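Local coordinates for fibronectin type III domain-containing protein (Simiduia agarivorans, PDB 6P2K) that probably hydrolyses beta-glucan chains such as xyloglucan, as a glycoside hydrolase family 74 enzyme built on seven-bladed beta-propellers, at residues Leu543-His546 / Thr551-Val554. Numbering follows the deposited sequence.
Sequences LDYH and TLPV. With ZN (zinc ion), chain O.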
loop_
_atom_site.group_PDB
_atom_site.type_symbol
_atom_site.label_atom_id
_atom_site.label_comp_id
_atom_site.label_asym_id
_atom_site.label_seq_id
_atom_site.Cartn_x
_atom_site.Cartn_y
_atom_site.Cartn_z
ATOM N N LEU B 543 -2.755 -3.680 21.502
ATOM C CA LEU B 543 -2.766 -3.808 20.053
ATOM C C LEU B 543 -1.493 -3.240 19.432
ATOM O O LEU B 543 -1.044 -3.739 18.394
ATOM C CB LEU B 543 -4.017 -3.141 19.480
ATOM C CG LEU B 543 -5.283 -3.968 19.740
ATOM C CD1 LEU B 543 -6.555 -3.147 19.596
ATOM C CD2 LEU B 543 -5.323 -5.179 18.819
ATOM N N ASP B 544 -0.892 -2.215 20.052
ATOM C CA ASP B 544 0.400 -1.719 19.578
ATOM C C ASP B 544 1.434 -2.839 19.578
ATOM O O ASP B 544 2.151 -3.039 18.591
ATOM C CB ASP B 544 0.876 -0.525 20.431
ATOM C CG ASP B 544 0.078 0.740 20.159
ATOM O OD1 ASP B 544 -0.704 0.761 19.185
ATOM O OD2 ASP B 544 0.237 1.717 20.920
ATOM N N TYR B 545 1.503 -3.602 20.671
ATOM C CA TYR B 545 2.435 -4.722 20.737
ATOM C C TYR B 545 2.066 -5.809 19.737
ATOM O O TYR B 545 2.946 -6.381 19.084
ATOM C CB TYR B 545 2.469 -5.305 22.151
ATOM C CG TYR B 545 3.405 -4.586 23.088
ATOM C CD1 TYR B 545 3.145 -3.282 23.491
ATOM C CD2 TYR B 545 4.547 -5.210 23.576
ATOM C CE1 TYR B 545 3.995 -2.618 24.350
ATOM C CE2 TYR B 545 5.404 -4.551 24.436
ATOM C CZ TYR B 545 5.121 -3.254 24.820
ATOM O OH TYR B 545 5.966 -2.592 25.677
ATOM N N HIS B 546 0.772 -6.112 19.608
ATOM C CA HIS B 546 0.364 -7.194 18.719
ATOM C C HIS B 546 0.746 -6.897 17.275
ATOM O O HIS B 546 1.196 -7.791 16.549
ATOM C CB HIS B 546 -1.140 -7.443 18.820
ATOM C CG HIS B 546 -1.644 -8.422 17.805
ATOM N ND1 HIS B 546 -1.962 -8.059 16.513
ATOM C CD2 HIS B 546 -1.850 -9.758 17.883
ATOM C CE1 HIS B 546 -2.354 -9.127 15.843
ATOM N NE2 HIS B 546 -2.300 -10.170 16.652
ATOM N N THR B 551 3.782 -9.339 22.224
ATOM C CA THR B 551 2.658 -9.527 23.129
ATOM C C THR B 551 2.897 -8.746 24.410
ATOM O O THR B 551 3.948 -8.885 25.039
ATOM C CB THR B 551 2.441 -11.007 23.454
ATOM O OG1 THR B 551 2.452 -11.766 22.240
ATOM C CG2 THR B 551 1.104 -11.198 24.148
ATOM N N LEU B 552 1.933 -7.935 24.776
ATOM C CA LEU B 552 1.938 -7.205 26.037
ATOM C C LEU B 552 1.237 -8.033 27.106
ATOM O O LEU B 552 0.100 -8.468 26.890
ATOM C CB LEU B 552 1.234 -5.868 25.884
ATOM C CG LEU B 552 1.142 -5.016 27.147
ATOM C CD1 LEU B 552 2.473 -4.328 27.417
ATOM C CD2 LEU B 552 0.021 -4.000 27.017
ATOM N N PRO B 553 1.872 -8.287 28.251
ATOM C CA PRO B 553 1.228 -9.108 29.283
ATOM C C PRO B 553 -0.056 -8.473 29.789
ATOM O O PRO B 553 -0.195 -7.248 29.829
ATOM C CB PRO B 553 2.285 -9.180 30.394
ATOM C CG PRO B 553 3.579 -8.893 29.708
ATOM C CD PRO B 553 3.247 -7.912 28.620
ATOM N N VAL B 554 -1.008 -9.325 30.170
ATOM C CA VAL B 554 -2.183 -8.867 30.899
ATOM C C VAL B 554 -1.764 -8.625 32.343
ATOM O O VAL B 554 -0.634 -8.943 32.734
ATOM C CB VAL B 554 -3.344 -9.875 30.823
ATOM C CG1 VAL B 554 -3.748 -10.122 29.377
ATOM C CG2 VAL B 554 -2.959 -11.182 31.506
HETATM ZN ZN ZN O . 2.277 1.882 21.850
HETATM O O HOH W 1 2.063 3.622 22.778
HETATM O O HOH W 2 3.017 0.347 23.138
#
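Tyr545, on the short helix 539-547 inserted between the last two strands of a four-stranded propeller blade, meets Leu552 on the loop that carries the chain back to the outermost strand, 555-559. The packing is apolar and lies at the surface. Leu552 CD1 sits 3.9 Å from the centroid of the Tyr545 ring, 15° off the ring normal, a CH-pi contact over one face. Lower on the same ring, Leu552 CB rests 3.8 Å from Tyr545 CG; CB covers this CG end, while CD1 lies over the CE1 and CZ side, the two side chains crossing obliquely. With CG anti to the backbone N (chi1 179°), Leu552 extends from the loop over the tyrosine. The backbone contributes too: the Thr551 carbonyl carbon comes obliquely to Tyr545 CD2, at 4.0 Å.

Two neighbouring subunits reach the contact. Tyr545 makes an edge-to-face stack with Trp457 of the second subunit and a cation-pi contact with Arg548 of its own chain, while Thr551 OG1 hydrogen-bonds to Ser380 O of the third subunit.

Asp544, the preceding residue of the helix, and its counterpart in the second subunit share a zinc ion, which two waters also bind; here Asp544 OD2 lies 2.2 Å from the zinc.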